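Local coordinates for protein endoribonuclease ToxN (PDB 4ATO) that cleaves RNA within A-rich sequences as the toxin of a type III toxin-antitoxin system and is held in a triangular complex by its ToxI RNA, at residues A[7-12]-A[36-41]; A[69-73]-A[116-121]. All coordinates share one frame; numbering follows the deposited sequence.

Contact 1: A[7-12]-A[36-41]. With nucleotides of chain B; nucleotides of chain C.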
loop_
_atom_site.group_PDB
_atom_site.type_symbol
_atom_site.label_atom_id
_atom_site.label_comp_id
_atom_site.label_asym_id
_atom_site.label_seq_id
_atom_site.Cartn_x
_atom_site.Cartn_y
_atom_site.Cartn_z
ATOM N N PRO A 7 -12.310 7.845 -18.025
ATOM C CA PRO A 7 -13.679 7.768 -18.538
ATOM C C PRO A 7 -14.206 9.081 -19.133
ATOM O O PRO A 7 -13.893 10.168 -18.641
ATOM C CB PRO A 7 -14.487 7.393 -17.292
ATOM C CG PRO A 7 -13.690 7.932 -16.156
ATOM C CD PRO A 7 -12.264 7.731 -16.556
ATOM N N LYS A 8 -15.001 8.961 -20.193
ATOM C CA LYS A 8 -15.716 10.094 -20.767
ATOM C C LYS A 8 -17.201 9.843 -20.627
ATOM O O LYS A 8 -17.674 8.741 -20.905
ATOM C CB LYS A 8 -15.384 10.260 -22.251
ATOM C CG LYS A 8 -13.969 10.733 -22.537
ATOM C CD LYS A 8 -13.669 12.015 -21.791
ATOM C CE LYS A 8 -12.298 12.556 -22.146
ATOM N NZ LYS A 8 -11.948 13.734 -21.296
ATOM N N PHE A 9 -17.932 10.864 -20.187
ATOM C CA PHE A 9 -19.382 10.804 -20.129
ATOM C C PHE A 9 -19.971 11.172 -21.488
ATOM O O PHE A 9 -19.342 11.877 -22.268
ATOM C CB PHE A 9 -19.926 11.770 -19.075
ATOM C CG PHE A 9 -19.595 11.387 -17.658
ATOM C CD1 PHE A 9 -20.121 10.243 -17.093
ATOM C CD2 PHE A 9 -18.787 12.192 -16.882
ATOM C CE1 PHE A 9 -19.825 9.897 -15.786
ATOM C CE2 PHE A 9 -18.489 11.850 -15.574
ATOM C CZ PHE A 9 -19.007 10.699 -15.028
ATOM N N HIS A 10 -21.186 10.704 -21.757
ATOM C CA HIS A 10 -21.892 11.055 -22.984
ATOM C C HIS A 10 -23.388 11.104 -22.746
ATOM O O HIS A 10 -23.906 10.430 -21.850
ATOM C CB HIS A 10 -21.630 10.027 -24.081
ATOM C CG HIS A 10 -20.191 9.899 -24.470
ATOM N ND1 HIS A 10 -19.275 9.186 -23.724
ATOM C CD2 HIS A 10 -19.507 10.391 -25.531
ATOM C CE1 HIS A 10 -18.091 9.246 -24.306
ATOM N NE2 HIS A 10 -18.204 9.976 -25.402
ATOM N N THR A 11 -24.080 11.901 -23.555
ATOM C CA THR A 11 -25.524 11.758 -23.701
ATOM C C THR A 11 -25.788 11.080 -25.040
ATOM O O THR A 11 -25.004 11.211 -25.976
ATOM C CB THR A 11 -26.237 13.106 -23.679
ATOM O OG1 THR A 11 -25.674 13.950 -24.689
ATOM C CG2 THR A 11 -26.081 13.771 -22.314
ATOM N N ILE A 12 -26.886 10.342 -25.122
ATOM C CA ILE A 12 -27.229 9.640 -26.345
ATOM C C ILE A 12 -28.557 10.177 -26.892
ATOM O O ILE A 12 -29.469 10.484 -26.122
ATOM C CB ILE A 12 -27.260 8.106 -26.119
ATOM C CG1 ILE A 12 -25.831 7.559 -26.037
ATOM C CG2 ILE A 12 -27.942 7.393 -27.271
ATOM C CD1 ILE A 12 -25.163 7.705 -24.720
ATOM N N SER A 36 -30.667 14.689 -19.735
ATOM C CA SER A 36 -30.608 13.474 -20.541
ATOM C C SER A 36 -29.629 12.479 -19.919
ATOM O O SER A 36 -28.526 12.856 -19.533
ATOM C CB SER A 36 -30.200 13.809 -21.975
ATOM O OG SER A 36 -30.308 12.670 -22.809
ATOM N N ARG A 37 -30.049 11.221 -19.810
ATOM C CA ARG A 37 -29.312 10.227 -19.030
ATOM C C ARG A 37 -27.872 10.066 -19.496
ATOM O O ARG A 37 -27.623 9.713 -20.645
ATOM C CB ARG A 37 -30.024 8.874 -19.056
ATOM C CG ARG A 37 -29.348 7.808 -18.211
ATOM C CD ARG A 37 -29.944 6.436 -18.489
ATOM N NE ARG A 37 -31.390 6.429 -18.290
ATOM C CZ ARG A 37 -31.986 6.202 -17.120
ATOM N NH1 ARG A 37 -31.263 5.967 -16.028
ATOM N NH2 ARG A 37 -33.309 6.220 -17.041
ATOM N N PRO A 38 -26.915 10.332 -18.597
ATOM C CA PRO A 38 -25.516 10.222 -18.998
ATOM C C PRO A 38 -25.061 8.771 -18.989
ATOM O O PRO A 38 -25.546 7.960 -18.197
ATOM C CB PRO A 38 -24.776 11.045 -17.937
ATOM C CG PRO A 38 -25.660 11.009 -16.735
ATOM C CD PRO A 38 -27.073 10.806 -17.210
ATOM N N TYR A 39 -24.151 8.464 -19.902
ATOM C CA TYR A 39 -23.575 7.147 -20.066
ATOM C C TYR A 39 -22.066 7.303 -19.988
ATOM O O TYR A 39 -21.524 8.329 -20.395
ATOM C CB TYR A 39 -23.896 6.605 -21.460
ATOM C CG TYR A 39 -25.303 6.084 -21.663
ATOM C CD1 TYR A 39 -26.393 6.944 -21.660
ATOM C CD2 TYR A 39 -25.534 4.725 -21.886
ATOM C CE1 TYR A 39 -27.689 6.464 -21.861
ATOM C CE2 TYR A 39 -26.820 4.239 -22.078
ATOM C CZ TYR A 39 -27.893 5.115 -22.064
ATOM O OH TYR A 39 -29.169 4.641 -22.252
ATOM N N VAL A 40 -21.383 6.277 -19.502
ATOM C CA VAL A 40 -19.928 6.270 -19.497
ATOM C C VAL A 40 -19.419 5.412 -20.647
ATOM O O VAL A 40 -19.954 4.339 -20.920
ATOM C CB VAL A 40 -19.379 5.737 -18.159
ATOM C CG1 VAL A 40 -17.879 5.602 -18.211
ATOM C CG2 VAL A 40 -19.782 6.660 -17.040
ATOM N N GLY A 41 -18.400 5.897 -21.342
ATOM C CA GLY A 41 -17.853 5.151 -22.459
ATOM C C GLY A 41 -16.943 4.024 -22.003
ATOM O O GLY A 41 -16.003 4.240 -21.239
ATOM P P U B 10 -7.905 14.439 -16.019
ATOM O OP1 U B 10 -8.524 13.177 -15.546
ATOM O OP2 U B 10 -7.058 14.405 -17.238
ATOM O "O5'" U B 10 -9.008 15.564 -16.169
ATOM C "C5'" U B 10 -10.065 15.428 -17.110
ATOM C "C4'" U B 10 -10.816 16.722 -17.295
ATOM O "O4'" U B 10 -11.885 16.509 -18.253
ATOM C "C3'" U B 10 -11.484 17.271 -16.035
ATOM O "O3'" U B 10 -11.558 18.701 -16.121
ATOM C "C2'" U B 10 -12.887 16.692 -16.141
ATOM O "O2'" U B 10 -13.863 17.388 -15.405
ATOM C "C1'" U B 10 -13.133 16.785 -17.646
ATOM N N1 U B 10 -14.109 15.815 -18.163
ATOM C C2 U B 10 -15.230 16.320 -18.798
ATOM O O2 U B 10 -15.439 17.507 -18.927
ATOM N N3 U B 10 -16.100 15.387 -19.298
ATOM C C4 U B 10 -15.969 14.015 -19.203
ATOM O O4 U B 10 -16.849 13.299 -19.687
ATOM C C5 U B 10 -14.778 13.565 -18.533
ATOM C C6 U B 10 -13.902 14.456 -18.053
ATOM O "O5'" A C 1 -34.501 4.925 -14.662
ATOM C "C5'" A C 1 -35.440 5.621 -13.854
ATOM C "C4'" A C 1 -36.806 4.995 -13.930
ATOM O "O4'" A C 1 -37.248 4.961 -15.307
ATOM C "C3'" A C 1 -36.900 3.550 -13.471
ATOM O "O3'" A C 1 -37.031 3.439 -12.063
ATOM C "C2'" A C 1 -38.115 3.032 -14.233
ATOM O "O2'" A C 1 -39.307 3.421 -13.579
ATOM C "C1'" A C 1 -38.021 3.808 -15.540
ATOM N N9 A C 1 -37.399 3.036 -16.637
ATOM C C8 A C 1 -36.238 3.372 -17.291
ATOM N N7 A C 1 -35.925 2.553 -18.269
ATOM C C5 A C 1 -36.956 1.621 -18.276
ATOM C C6 A C 1 -37.206 0.495 -19.090
ATOM N N6 A C 1 -36.405 0.091 -20.086
ATOM N N1 A C 1 -38.320 -0.220 -18.839
ATOM C C2 A C 1 -39.121 0.183 -17.842
ATOM N N3 A C 1 -38.994 1.222 -17.014
ATOM C C4 A C 1 -37.877 1.912 -17.281
HETATM O O HOH W 1 -14.789 6.571 -21.276
HETATM O O HOH W 2 -28.859 10.455 -22.897
HETATM O O HOH W 3 -29.948 13.420 -25.627
#
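Phe9 and Val40 meet on the face of the sheet that helix 108-139 covers: Phe9 CE1 lies 3.5 Å from CG2 of Val40, the methyl approaching the ring obliquely. Val40 has CG1 anti to the backbone N (chi1 174°), which sends that methyl to Pro7 CB and leaves CG2 for the ring; Leu121 and Met125 of the helix close over Val40. On the other face, Ile12 crosses Tyr39 at about a right angle and lays CG1 over one face of the ring, its CD1 reaching the rim, 3.4 Å from Tyr39 CD1. Between these layers run strands 9-12 and 38-41, antiparallel neighbours in the six-stranded sheet of the ToxN/AbiQ toxin fold. His10 and Tyr39 form a hydrogen-bonded pair, His10 N to Tyr39 O and Tyr39 N to His10 O both at 2.8 Å, and Gly41 N adds a bond to Lys8 O. At one end a water accepts from Lys8 N and donates to Gly41 O; at the other, a second accepts from Ile12 N within bonding distance of Ser36 OG and Arg37 O. The polar edge reaches RNA. Phe9 N donates a nearly straight bond (167°) to O4 of U10 of chain B, 2.7 Å away. Arg37 bends at chi3 and gives NH2 to O5' of A1 of chain C at 3.0 Å, while Phe29 O, Leu55 O and a modified residue of a neighbouring chain also hold its guanidinium.

Contact 2: A[69-73]-A[116-121]. With nucleotides of chain B; nucleotides of chain C.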
loop_
_atom_site.group_PDB
_atom_site.type_symbol
_atom_site.label_atom_id
_atom_site.label_comp_id
_atom_site.label_asym_id
_atom_site.label_seq_id
_atom_site.Cartn_x
_atom_site.Cartn_y
_atom_site.Cartn_z
ATOM N N VAL A 69 -21.943 -0.981 -10.867
ATOM C CA VAL A 69 -20.877 -0.322 -10.142
ATOM C C VAL A 69 -21.510 0.853 -9.415
ATOM O O VAL A 69 -22.055 1.766 -10.040
ATOM C CB VAL A 69 -19.769 0.168 -11.099
ATOM C CG1 VAL A 69 -18.704 0.960 -10.328
ATOM C CG2 VAL A 69 -19.148 -1.025 -11.852
ATOM N N LYS A 70 -21.468 0.807 -8.093
ATOM C CA LYS A 70 -21.981 1.888 -7.282
ATOM C C LYS A 70 -20.921 2.978 -7.131
ATOM O O LYS A 70 -19.764 2.698 -6.814
ATOM C CB LYS A 70 -22.422 1.350 -5.925
ATOM C CG LYS A 70 -23.585 0.385 -6.036
ATOM C CD LYS A 70 -23.901 -0.330 -4.727
ATOM C CE LYS A 70 -25.250 -1.059 -4.843
ATOM N NZ LYS A 70 -25.674 -1.779 -3.600
ATOM N N LEU A 71 -21.295 4.208 -7.371
ATOM C CA LEU A 71 -20.407 5.332 -7.190
ATOM C C LEU A 71 -20.626 5.992 -5.834
ATOM O O LEU A 71 -21.731 6.108 -5.394
ATOM C CB LEU A 71 -20.630 6.355 -8.284
ATOM C CG LEU A 71 -20.296 6.031 -9.724
ATOM C CD1 LEU A 71 -21.388 5.222 -10.372
ATOM C CD2 LEU A 71 -20.052 7.297 -10.496
ATOM N N PHE A 72 -19.550 6.420 -5.193
ATOM C CA PHE A 72 -19.632 7.108 -3.912
ATOM C C PHE A 72 -18.791 8.378 -3.936
ATOM O O PHE A 72 -17.740 8.416 -4.580
ATOM C CB PHE A 72 -19.144 6.201 -2.779
ATOM C CG PHE A 72 -19.950 4.944 -2.624
ATOM C CD1 PHE A 72 -19.606 3.793 -3.319
ATOM C CD2 PHE A 72 -21.056 4.918 -1.789
ATOM C CE1 PHE A 72 -20.352 2.636 -3.179
ATOM C CE2 PHE A 72 -21.805 3.772 -1.641
ATOM C CZ PHE A 72 -21.459 2.625 -2.341
ATOM N N ASP A 73 -19.245 9.411 -3.229
ATOM C CA ASP A 73 -18.455 10.638 -3.120
ATOM C C ASP A 73 -17.530 10.565 -1.908
ATOM O O ASP A 73 -17.532 9.571 -1.189
ATOM C CB ASP A 73 -19.334 11.915 -3.167
ATOM C CG ASP A 73 -20.056 12.241 -1.841
ATOM O OD1 ASP A 73 -19.850 11.578 -0.795
ATOM O OD2 ASP A 73 -20.850 13.209 -1.858
ATOM N N LYS A 116 -17.897 14.996 -9.286
ATOM C CA LYS A 116 -17.691 13.985 -8.246
ATOM C C LYS A 116 -17.745 12.591 -8.853
ATOM O O LYS A 116 -16.944 11.716 -8.516
ATOM C CB LYS A 116 -18.743 14.104 -7.145
ATOM C CG LYS A 116 -18.547 15.303 -6.214
ATOM C CD LYS A 116 -19.500 15.207 -5.059
ATOM C CE LYS A 116 -19.303 16.314 -4.050
ATOM N NZ LYS A 116 -20.179 16.045 -2.876
ATOM N N GLN A 117 -18.690 12.394 -9.762
ATOM C CA GLN A 117 -18.854 11.102 -10.401
ATOM C C GLN A 117 -17.626 10.801 -11.246
ATOM O O GLN A 117 -17.146 9.667 -11.268
ATOM C CB GLN A 117 -20.126 11.076 -11.243
ATOM C CG GLN A 117 -21.412 11.041 -10.397
ATOM C CD GLN A 117 -22.666 11.072 -11.248
ATOM O OE1 GLN A 117 -22.773 11.866 -12.190
ATOM N NE2 GLN A 117 -23.621 10.203 -10.927
ATOM N N TYR A 118 -17.105 11.826 -11.922
ATOM C CA TYR A 118 -15.897 11.651 -12.708
ATOM C C TYR A 118 -14.711 11.291 -11.813
ATOM O O TYR A 118 -13.963 10.383 -12.125
ATOM C CB TYR A 118 -15.551 12.880 -13.561
ATOM C CG TYR A 118 -14.226 12.691 -14.264
ATOM C CD1 TYR A 118 -14.121 11.830 -15.356
ATOM C CD2 TYR A 118 -13.071 13.323 -13.812
ATOM C CE1 TYR A 118 -12.912 11.621 -16.000
ATOM C CE2 TYR A 118 -11.848 13.119 -14.450
ATOM C CZ TYR A 118 -11.781 12.265 -15.549
ATOM O OH TYR A 118 -10.586 12.037 -16.199
ATOM N N LEU A 119 -14.539 12.003 -10.705
ATOM C CA LEU A 119 -13.398 11.730 -9.844
ATOM C C LEU A 119 -13.467 10.315 -9.274
ATOM O O LEU A 119 -12.448 9.643 -9.188
ATOM C CB LEU A 119 -13.260 12.772 -8.739
ATOM C CG LEU A 119 -12.967 14.216 -9.173
ATOM C CD1 LEU A 119 -12.783 15.104 -7.950
ATOM C CD2 LEU A 119 -11.743 14.298 -10.056
ATOM N N PHE A 120 -14.662 9.849 -8.915
ATOM C CA PHE A 120 -14.793 8.472 -8.443
ATOM C C PHE A 120 -14.436 7.478 -9.554
ATOM O O PHE A 120 -13.724 6.501 -9.314
ATOM C CB PHE A 120 -16.206 8.158 -7.931
ATOM C CG PHE A 120 -16.393 6.705 -7.544
ATOM C CD1 PHE A 120 -16.799 5.762 -8.484
ATOM C CD2 PHE A 120 -16.114 6.279 -6.249
ATOM C CE1 PHE A 120 -16.943 4.416 -8.136
ATOM C CE2 PHE A 120 -16.259 4.943 -5.884
ATOM C CZ PHE A 120 -16.677 4.002 -6.831
ATOM N N LEU A 121 -14.944 7.719 -10.761
ATOM C CA LEU A 121 -14.815 6.734 -11.831
ATOM C C LEU A 121 -13.389 6.591 -12.312
ATOM O O LEU A 121 -12.969 5.497 -12.648
ATOM C CB LEU A 121 -15.744 7.047 -13.006
ATOM C CG LEU A 121 -17.173 6.539 -12.787
ATOM C CD1 LEU A 121 -18.072 6.986 -13.916
ATOM C CD2 LEU A 121 -17.215 5.017 -12.643
ATOM P P U B 10 -7.905 14.439 -16.019
ATOM O OP1 U B 10 -8.524 13.177 -15.546
ATOM O OP2 U B 10 -7.058 14.405 -17.238
ATOM O "O5'" U B 10 -9.008 15.564 -16.169
ATOM C "C5'" U B 10 -10.065 15.428 -17.110
ATOM C "C4'" U B 10 -10.816 16.722 -17.295
ATOM O "O4'" U B 10 -11.885 16.509 -18.253
ATOM C "C3'" U B 10 -11.484 17.271 -16.035
ATOM O "O3'" U B 10 -11.558 18.701 -16.121
ATOM C "C2'" U B 10 -12.887 16.692 -16.141
ATOM O "O2'" U B 10 -13.863 17.388 -15.405
ATOM C "C1'" U B 10 -13.133 16.785 -17.646
ATOM N N1 U B 10 -14.109 15.815 -18.163
ATOM C C2 U B 10 -15.230 16.320 -18.798
ATOM O O2 U B 10 -15.439 17.507 -18.927
ATOM N N3 U B 10 -16.100 15.387 -19.298
ATOM C C4 U B 10 -15.969 14.015 -19.203
ATOM O O4 U B 10 -16.849 13.299 -19.687
ATOM C C5 U B 10 -14.778 13.565 -18.533
ATOM C C6 U B 10 -13.902 14.456 -18.053
ATOM P P U C 16 -24.396 -1.762 -0.060
ATOM O OP1 U C 16 -24.931 -0.872 -1.121
ATOM O OP2 U C 16 -24.870 -3.161 0.000
ATOM O "O5'" U C 16 -22.806 -1.730 -0.079
ATOM C "C5'" U C 16 -22.104 -0.503 -0.186
ATOM C "C4'" U C 16 -20.613 -0.706 -0.099
ATOM O "O4'" U C 16 -20.264 -1.323 1.175
ATOM C "C3'" U C 16 -20.010 -1.653 -1.123
ATOM O "O3'" U C 16 -19.873 -1.082 -2.414
ATOM C "C2'" U C 16 -18.694 -2.039 -0.463
ATOM O "O2'" U C 16 -17.746 -0.988 -0.562
ATOM C "C1'" U C 16 -19.131 -2.166 0.999
ATOM N N1 U C 16 -19.509 -3.558 1.317
ATOM C C2 U C 16 -18.461 -4.440 1.514
ATOM O O2 U C 16 -17.289 -4.096 1.480
ATOM N N3 U C 16 -18.831 -5.739 1.763
ATOM C C4 U C 16 -20.123 -6.233 1.799
ATOM O O4 U C 16 -20.302 -7.429 2.022
ATOM C C5 U C 16 -21.151 -5.266 1.558
ATOM C C6 U C 16 -20.819 -3.991 1.323
ATOM P P C B 30 -21.826 25.002 0.736
ATOM O OP1 C B 30 -22.785 26.135 0.729
ATOM O OP2 C B 30 -21.799 24.101 1.917
ATOM O "O5'" C B 30 -21.993 24.146 -0.595
ATOM C "C5'" C B 30 -22.278 24.769 -1.839
ATOM C "C4'" C B 30 -22.247 23.772 -2.970
ATOM O "O4'" C B 30 -20.984 23.061 -2.954
ATOM C "C3'" C B 30 -23.291 22.662 -2.912
ATOM O "O3'" C B 30 -24.555 23.060 -3.404
ATOM C "C2'" C B 30 -22.650 21.560 -3.734
ATOM O "O2'" C B 30 -22.800 21.818 -5.123
ATOM C "C1'" C B 30 -21.176 21.726 -3.369
ATOM N N1 C B 30 -20.765 20.818 -2.271
ATOM C C2 C B 30 -20.594 19.462 -2.581
ATOM O O2 C B 30 -20.803 19.077 -3.743
ATOM N N3 C B 30 -20.218 18.598 -1.612
ATOM C C4 C B 30 -20.008 19.031 -0.371
ATOM N N4 C B 30 -19.635 18.125 0.537
ATOM C C5 C B 30 -20.166 20.408 -0.025
ATOM C C6 C B 30 -20.551 21.255 -0.996
#
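Helix 108-139 packs across strand 68-72, at one edge of the sheet within the chain, and Phe120 is the helix side chain laid on the strand backbone. Leu71 CA sits over one face of its ring, 3.9 Å from the centroid and 18° off the normal, a CH-pi contact, with Phe72 N over the same face. With chi1 at 175° the Phe120 ring points away from its own amide and out to the strand, where CD2 comes within 3.2 Å of Phe72 O. Leu71 crosses this ring obliquely, its CG 3.7 Å from Phe120 CD1, and pushes CD2 between the helix residues Gln117 and Leu121; Leu71 CD2 is 3.8 Å from Leu121 CG. The ring of Phe72 turns an edge to Phe120 CE2.

At the end of the strand the contact becomes polar. Asp73 and Lys116 lie side by side, and Lys116 NZ makes a salt bridge to Asp73 OD2 at 3.1 Å, meeting that oxygen from above the carboxylate plane. OD1 of Asp73 accepts from the backbone N of Asp75 and Lys77, which anchors the carboxylate in the turn after the strand. The extended Lys116 chain also gives its NZ to N3 of C30 of chain B, 2.8 Å away, and to a modified residue of a neighbouring chain.

RNA is also met on both flanks: Lys70 NZ bonds OP1 of U16 of chain C at 2.7 Å, and the face of the Tyr118 ring lies against the base of U10 of chain B. Such a helix laid over an antiparallel sheet, basic and aromatic side chains turned to RNA, is consistent with ToxN, a toxin of the SH3 clan, using sheet and helix together to bind its ToxI RNA.

Overall arrangement
Contact 1 closes before contact 2 opens along the chain, and their centres lie 14 Å apart. They belong to one antiparallel sheet: contact 1 pairs neighbouring strands 9-12 and 38-41, while contact 2 uses strand 68-72, an outermost strand of that sheet within the chain. Helix 108-139 joins them. Leu121 bridges the two contacts, its CD1 being 3.6 Å from Val40 CG2, and Tyr118 packs on Pro7 and Phe9. U10 of chain B meets both contacts, its O4 at the Phe9 backbone N and its base over the face of Tyr118, which suggests that sheet and helix contribute to a shared RNA-binding surface.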